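Local coordinates for mitotic checkpoint control protein kinase BUB1 (Drosophila melanogaster, PDB 6JKK) that probably binds ATP and acts as a protein kinase of the mitotic checkpoint at kinetochores, the deposited chain being its kinase domain, at residues A[66-72]-A[83-88]. Numbering follows the deposited sequence.
Sequences AYGSVYV and ALKQER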
ATOM      1  N   ALA A  66     -15.088  -1.879  13.439  1.00 49.99           N
ATOM      2  CA  ALA A  66     -16.189  -2.799  13.723  1.00 52.17           C
ATOM      3  C   ALA A  66     -15.744  -4.264  13.752  1.00 46.87           C
ATOM      4  O   ALA A  66     -16.316  -5.086  14.476  1.00 44.09           O
ATOM      5  CB  ALA A  66     -17.299  -2.607  12.706  1.00 52.24           C
ATOM      6  N   TYR A  67     -14.721  -4.579  12.965  1.00 46.01           N
ATOM      7  CA  TYR A  67     -14.276  -5.958  12.801  1.00 46.61           C
ATOM      8  C   TYR A  67     -12.794  -6.153  13.129  1.00 38.55           C
ATOM      9  O   TYR A  67     -12.190  -7.166  12.758  1.00 28.00           O
ATOM     10  CB  TYR A  67     -14.588  -6.433  11.382  1.00 55.15           C
ATOM     11  CG  TYR A  67     -16.017  -6.154  10.981  1.00 64.56           C
ATOM     12  CD1 TYR A  67     -17.065  -6.863  11.553  1.00 66.87           C
ATOM     13  CD2 TYR A  67     -16.320  -5.176  10.039  1.00 68.37           C
ATOM     14  CE1 TYR A  67     -18.374  -6.612  11.199  1.00 70.67           C
ATOM     15  CE2 TYR A  67     -17.629  -4.918   9.676  1.00 70.99           C
ATOM     16  CZ  TYR A  67     -18.651  -5.639  10.260  1.00 74.49           C
ATOM     17  OH  TYR A  67     -19.956  -5.387   9.907  1.00 80.93           O
ATOM     18  N   GLY A  68     -12.211  -5.189  13.838  1.00 28.66           N
ATOM     19  CA  GLY A  68     -10.847  -5.350  14.306  1.00 27.21           C
ATOM     20  C   GLY A  68     -10.216  -4.104  14.887  1.00 25.27           C
ATOM     21  O   GLY A  68     -10.882  -3.089  15.107  1.00 27.15           O
ATOM     22  N   SER A  69      -8.912  -4.180  15.124  1.00 22.45           N
ATOM     23  CA  SER A  69      -8.166  -3.055  15.668  1.00 21.75           C
ATOM     24  C   SER A  69      -6.690  -3.220  15.340  1.00 19.58           C
ATOM     25  O   SER A  69      -6.257  -4.293  14.906  1.00 21.61           O
ATOM     26  CB  SER A  69      -8.358  -2.977  17.187  1.00 27.65           C
ATOM     27  OG  SER A  69      -7.877  -4.154  17.817  1.00 31.36           O
ATOM     28  N   VAL A  70      -5.926  -2.147  15.523  1.00 17.30           N
ATOM     29  CA  VAL A  70      -4.477  -2.194  15.371  1.00 15.28           C
ATOM     30  C   VAL A  70      -3.853  -1.610  16.625  1.00 16.38           C
ATOM     31  O   VAL A  70      -4.275  -0.547  17.105  1.00 18.80           O
ATOM     32  CB  VAL A  70      -3.993  -1.403  14.125  1.00 20.14           C
ATOM     33  CG1 VAL A  70      -2.472  -1.349  14.087  1.00 17.94           C
ATOM     34  CG2 VAL A  70      -4.512  -2.042  12.851  1.00 19.27           C
ATOM     35  N   TYR A  71      -2.862  -2.313  17.161  1.00 17.31           N
ATOM     36  CA  TYR A  71      -2.164  -1.882  18.368  1.00 17.36           C
ATOM     37  C   TYR A  71      -0.671  -1.825  18.098  1.00 16.73           C
ATOM     38  O   TYR A  71      -0.158  -2.586  17.275  1.00 19.95           O
ATOM     39  CB  TYR A  71      -2.447  -2.855  19.520  1.00 18.72           C
ATOM     40  CG  TYR A  71      -3.744  -2.572  20.247  1.00 24.00           C
ATOM     41  CD1 TYR A  71      -4.964  -2.996  19.729  1.00 24.07           C
ATOM     42  CD2 TYR A  71      -3.748  -1.872  21.450  1.00 25.87           C
ATOM     43  CE1 TYR A  71      -6.154  -2.723  20.391  1.00 25.70           C
ATOM     44  CE2 TYR A  71      -4.929  -1.603  22.121  1.00 28.73           C
ATOM     45  CZ  TYR A  71      -6.128  -2.029  21.585  1.00 32.09           C
ATOM     46  OH  TYR A  71      -7.305  -1.755  22.247  1.00 30.81           O
ATOM     47  N   VAL A  72       0.023  -0.910  18.770  1.00 18.77           N
ATOM     48  CA  VAL A  72       1.482  -0.877  18.696  1.00 18.80           C
ATOM     49  C   VAL A  72       2.016  -1.589  19.934  1.00 25.16           C
ATOM     50  O   VAL A  72       1.442  -1.475  21.022  1.00 21.45           O
ATOM     51  CB  VAL A  72       2.036   0.569  18.574  1.00 23.33           C
ATOM     52  CG1 VAL A  72       1.485   1.458  19.672  1.00 24.57           C
ATOM     53  CG2 VAL A  72       3.563   0.573  18.588  1.00 25.15           C
ATOM     54  N   ALA A  83       3.491  -3.784  14.977  1.00 19.00           N
ATOM     55  CA  ALA A  83       2.067  -3.494  14.898  1.00 18.72           C
ATOM     56  C   ALA A  83       1.344  -4.811  15.065  1.00 17.12           C
ATOM     57  O   ALA A  83       1.728  -5.812  14.451  1.00 16.16           O
ATOM     58  CB  ALA A  83       1.715  -2.888  13.556  1.00 16.06           C
ATOM     59  N   LEU A  84       0.299  -4.815  15.885  1.00 18.30           N
ATOM     60  CA  LEU A  84      -0.530  -6.001  16.033  1.00 15.38           C
ATOM     61  C   LEU A  84      -1.890  -5.727  15.416  1.00 21.08           C
ATOM     62  O   LEU A  84      -2.610  -4.826  15.858  1.00 21.23           O
ATOM     63  CB  LEU A  84      -0.665  -6.394  17.511  1.00 16.47           C
ATOM     64  CG  LEU A  84       0.671  -6.573  18.240  1.00 19.65           C
ATOM     65  CD1 LEU A  84       0.949  -5.388  19.132  1.00 25.56           C
ATOM     66  CD2 LEU A  84       0.725  -7.863  19.050  1.00 20.96           C
ATOM     67  N   LYS A  85      -2.232  -6.489  14.382  1.00 17.87           N
ATOM     68  CA  LYS A  85      -3.497  -6.290  13.686  1.00 17.48           C
ATOM     69  C   LYS A  85      -4.436  -7.447  13.949  1.00 16.60           C
ATOM     70  O   LYS A  85      -4.143  -8.600  13.596  1.00 17.05           O
ATOM     71  CB  LYS A  85      -3.267  -6.151  12.180  1.00 18.75           C
ATOM     72  CG  LYS A  85      -4.549  -5.953  11.380  1.00 18.49           C
ATOM     73  CD  LYS A  85      -4.247  -5.883   9.892  1.00 24.92           C
ATOM     74  CE  LYS A  85      -5.505  -5.687   9.067  1.00 28.34           C
ATOM     75  NZ  LYS A  85      -5.147  -5.423   7.640  1.00 27.70           N
ATOM     76  N   GLN A  86      -5.567  -7.131  14.572  1.00 16.31           N
ATOM     77  CA  GLN A  86      -6.569  -8.129  14.901  1.00 15.84           C
ATOM     78  C   GLN A  86      -7.769  -7.983  13.983  1.00 18.86           C
ATOM     79  O   GLN A  86      -8.220  -6.864  13.714  1.00 22.02           O
ATOM     80  CB  GLN A  86      -7.017  -7.958  16.348  1.00 19.35           C
ATOM     81  CG  GLN A  86      -8.047  -8.999  16.793  1.00 21.63           C
ATOM     82  CD  GLN A  86      -8.110  -9.140  18.298  1.00 27.22           C
ATOM     83  OE1 GLN A  86      -8.377  -8.176  19.018  1.00 25.71           O
ATOM     84  NE2 GLN A  86      -7.848 -10.347  18.784  1.00 25.32           N
ATOM     85  N   GLU A  87      -8.287  -9.101  13.484  1.00 18.88           N
ATOM     86  CA  GLU A  87      -9.478  -9.030  12.645  1.00 19.45           C
ATOM     87  C   GLU A  87     -10.437 -10.187  12.893  1.00 19.40           C
ATOM     88  O   GLU A  87     -10.012 -11.325  13.101  1.00 20.09           O
ATOM     89  CB  GLU A  87      -9.100  -8.954  11.161  1.00 20.57           C
ATOM     90  CG  GLU A  87     -10.304  -8.817  10.230  1.00 25.89           C
ATOM     91  CD  GLU A  87      -9.914  -8.587   8.782  1.00 28.45           C
ATOM     92  OE1 GLU A  87      -8.735  -8.263   8.518  1.00 23.55           O
ATOM     93  OE2 GLU A  87     -10.795  -8.730   7.909  1.00 35.39           O
ATOM     94  N   ARG A  88     -11.731  -9.870  12.871  1.00 21.29           N
ATOM     95  CA  ARG A  88     -12.809 -10.856  12.932  1.00 26.20           C
ATOM     96  C   ARG A  88     -13.708 -10.679  11.705  1.00 29.77           C
ATOM     97  O   ARG A  88     -14.058  -9.550  11.350  1.00 25.15           O
ATOM     98  CB  ARG A  88     -13.636 -10.680  14.212  1.00 32.11           C
ATOM     99  CG  ARG A  88     -12.839 -10.853  15.505  1.00 42.75           C
ATOM    100  CD  ARG A  88     -13.620 -10.401  16.733  1.00 49.21           C
ATOM    101  NE  ARG A  88     -14.159  -9.063  16.527  1.00 53.88           N
ATOM    102  CZ  ARG A  88     -13.504  -7.938  16.797  1.00 56.30           C
ATOM    103  NH1 ARG A  88     -12.277  -7.976  17.306  1.00 55.14           N
ATOM    104  NH2 ARG A  88     -14.081  -6.768  16.557  1.00 53.14           N
TER
HETATM  105  O   HOH W   1      -9.754  -6.269  17.984  1.00 26.61           O
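Five backbone hydrogen bonds tie residues 66-72 to 83-88. Leu84 N reaches Tyr71 O at 2.7 Å and Tyr71 N returns to Leu84 O at 2.8 Å; Gln86 N to Ser69 O (2.9 Å) and Ser69 N to Gln86 O (3.1 Å) make the next antiparallel hydrogen-bonded pair, and Arg88 N to Tyr67 O (2.7 Å) carries the ladder just past the strand ends. On the Ser69 face, one water joins Ser69 OG (2.8 Å), Gln86 OE1 (2.6 Å) and Arg88 NH1 (3.1 Å); Gln86 OE1 also accepts from Leu43 N. In this kinase N-lobe hairpin the first strand starts inside the glycine-rich loop, Gly68 being its last glycine. The second strand carries Lys85, the predicted ATP-binding lysine, whose extended side chain ends in salt bridges to Glu94 and Asp207. On the Lys85 face, Val70 CG2 packs on Lys85 CG at 4.2 Å; on the Ser69 face, Tyr71 CB meets Leu84 CD1 at 4.3 Å. At Gly68, CA sits 3.1 Å from Gln86 O, where a beta carbon would clash.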